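Local coordinates for protein mannonate dehydratase (PDB 3BDK) that probably catalyses the dehydration of D-mannonate to 2-dehydro-3-deoxy-D-gluconate, a manganese- or iron-dependent step in the breakdown of glucuronate, at residues H331-W336 and L347-L352. Numbering follows the deposited sequence.
Sequences HGRRIW and LYDRAL. With DNO (D-mannose), chain C.
The carboxylate of D349 grips R333 at both backbone and side chain. R333 N gives D349 OD2 a nearly straight hydrogen bond (2.7 Å, 169°) on the anti side of that oxygen. R333 NH1 reaches D349 OD1 at 2.8 Å in a more bent salt bridge; D349 OD1 lies near the guanidinium plane, whereas NH1 meets this oxygen from above the carboxylate plane. The R333 chain bends at chi2 (131°) and chi3, which turns NH1 back to D349, and I335 CG2 lies over one guanidinium face. G332 passes close to the helix, its CA 3.5 Å from D349 OD2. Farther along, I335 CD1 presses on Y348 CB (3.4 Å), while W336 CE3 sits over one face of the Y348 ring, 3.5 Å from Y348 CG, the ring planes inclined at 42°. W336 CH2 meets L352 CD1 at 3.7 Å. Water 1 bridges R333 O and R350 N. In the second shell, R333 NH2 pairs with D142 and with A41 O of the second subunit, whose E38 O accepts a hydrogen bond from W336 NE1. The contact thus ties the loop after TIM-barrel strand 327-328, which brings H331 to the D-mannose pocket, onto the N-terminal part of helix 348-368, at the subunit interface.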
# COMPACT_ATOMS: atom_id res chain seq x y z
N HIS A 331 -6.97 9.22 -7.70
CA HIS A 331 -5.94 10.19 -7.35
C HIS A 331 -5.17 9.75 -6.11
O HIS A 331 -5.70 9.03 -5.26
CB HIS A 331 -6.57 11.57 -7.11
CG HIS A 331 -7.50 12.00 -8.20
ND1 HIS A 331 -8.60 11.27 -8.57
CD2 HIS A 331 -7.48 13.10 -9.00
CE1 HIS A 331 -9.23 11.90 -9.56
NE2 HIS A 331 -8.57 13.01 -9.83
N GLY A 332 -3.92 10.18 -6.01
CA GLY A 332 -3.17 10.08 -4.78
C GLY A 332 -2.66 11.42 -4.29
O GLY A 332 -2.69 12.41 -5.03
N ARG A 333 -2.20 11.46 -3.05
CA ARG A 333 -1.54 12.65 -2.52
C ARG A 333 -0.22 12.91 -3.24
O ARG A 333 0.35 12.01 -3.86
CB ARG A 333 -1.28 12.49 -1.01
CG ARG A 333 -2.54 12.21 -0.20
CD ARG A 333 -2.33 11.03 0.74
NE ARG A 333 -1.41 11.35 1.82
CZ ARG A 333 -0.40 10.57 2.19
NH1 ARG A 333 -0.19 9.42 1.57
NH2 ARG A 333 0.39 10.93 3.19
N ARG A 334 0.24 14.15 -3.17
CA ARG A 334 1.61 14.48 -3.55
C ARG A 334 2.58 14.24 -2.40
O ARG A 334 2.69 15.06 -1.49
CB ARG A 334 1.71 15.93 -4.03
CG ARG A 334 3.04 16.28 -4.68
CD ARG A 334 3.08 17.75 -5.07
NE ARG A 334 2.15 18.06 -6.15
CZ ARG A 334 2.21 17.53 -7.36
NH1 ARG A 334 3.17 16.66 -7.66
NH2 ARG A 334 1.32 17.87 -8.29
N ILE A 335 3.27 13.10 -2.44
CA ILE A 335 4.28 12.78 -1.43
C ILE A 335 5.65 12.44 -2.02
O ILE A 335 5.76 12.03 -3.18
CB ILE A 335 3.83 11.71 -0.39
CG1 ILE A 335 4.20 10.28 -0.82
CG2 ILE A 335 2.35 11.86 -0.02
CD1 ILE A 335 3.32 9.65 -1.78
N TRP A 336 6.69 12.61 -1.20
CA TRP A 336 8.06 12.21 -1.49
C TRP A 336 8.68 12.95 -2.67
O TRP A 336 9.40 12.35 -3.47
CB TRP A 336 8.17 10.69 -1.74
CG TRP A 336 7.56 9.82 -0.72
CD1 TRP A 336 7.30 10.12 0.59
CD2 TRP A 336 7.16 8.45 -0.90
NE1 TRP A 336 6.74 9.03 1.22
CE2 TRP A 336 6.65 8.00 0.33
CE3 TRP A 336 7.17 7.58 -2.00
CZ2 TRP A 336 6.14 6.71 0.50
CZ3 TRP A 336 6.68 6.31 -1.84
CH2 TRP A 336 6.16 5.88 -0.60
N LEU A 347 2.98 8.73 -9.11
CA LEU A 347 3.01 7.27 -8.99
C LEU A 347 2.87 6.77 -7.56
O LEU A 347 2.28 5.72 -7.32
CB LEU A 347 4.28 6.72 -9.63
CG LEU A 347 4.77 5.30 -9.30
CD1 LEU A 347 3.96 4.25 -10.01
CD2 LEU A 347 6.22 5.19 -9.69
N TYR A 348 3.40 7.54 -6.61
CA TYR A 348 3.63 7.05 -5.24
C TYR A 348 2.38 6.74 -4.45
O TYR A 348 2.08 5.56 -4.19
CB TYR A 348 4.53 8.01 -4.48
CG TYR A 348 5.83 8.31 -5.19
CD1 TYR A 348 6.52 7.31 -5.88
CD2 TYR A 348 6.38 9.58 -5.15
CE1 TYR A 348 7.72 7.56 -6.51
CE2 TYR A 348 7.59 9.86 -5.79
CZ TYR A 348 8.25 8.83 -6.47
OH TYR A 348 9.44 9.09 -7.10
N ASP A 349 1.64 7.77 -4.07
CA ASP A 349 0.40 7.53 -3.29
C ASP A 349 -0.60 6.66 -4.04
O ASP A 349 -1.32 5.87 -3.46
CB ASP A 349 -0.24 8.83 -2.83
CG ASP A 349 -1.13 8.63 -1.62
OD1 ASP A 349 -0.74 7.84 -0.73
OD2 ASP A 349 -2.22 9.25 -1.55
N ARG A 350 -0.62 6.78 -5.36
CA ARG A 350 -1.44 5.92 -6.18
C ARG A 350 -1.05 4.47 -5.90
O ARG A 350 -1.90 3.64 -5.55
CB ARG A 350 -1.27 6.31 -7.63
CG ARG A 350 -2.56 6.50 -8.38
CD ARG A 350 -2.56 7.75 -9.28
NE ARG A 350 -1.43 7.87 -10.21
CZ ARG A 350 -1.26 7.14 -11.31
NH1 ARG A 350 -2.13 6.19 -11.64
NH2 ARG A 350 -0.21 7.35 -12.09
N ALA A 351 0.24 4.16 -5.98
CA ALA A 351 0.70 2.78 -5.67
C ALA A 351 0.42 2.36 -4.23
O ALA A 351 -0.12 1.27 -3.99
CB ALA A 351 2.14 2.61 -6.03
N LEU A 352 0.74 3.24 -3.26
CA LEU A 352 0.42 2.97 -1.84
C LEU A 352 -1.04 2.59 -1.64
O LEU A 352 -1.36 1.71 -0.81
CB LEU A 352 0.83 4.12 -0.91
CG LEU A 352 2.34 4.40 -0.70
CD1 LEU A 352 2.55 5.63 0.12
CD2 LEU A 352 3.07 3.24 -0.04
C1 DNO C . -11.01 13.58 -12.52
C2 DNO C . -10.09 12.44 -12.97
C3 DNO C . -9.25 12.73 -14.26
C4 DNO C . -9.93 13.17 -15.59
C5 DNO C . -11.28 12.52 -16.02
C6 DNO C . -11.40 12.52 -17.55
O1 DNO C . -11.56 13.55 -11.42
O2 DNO C . -10.84 11.21 -13.10
O3 DNO C . -8.47 11.58 -14.55
O4 DNO C . -10.01 14.60 -15.64
O5 DNO C . -11.44 11.17 -15.56
O6 DNO C . -12.17 13.66 -17.96
O HOH W 1 0.27 9.85 -5.98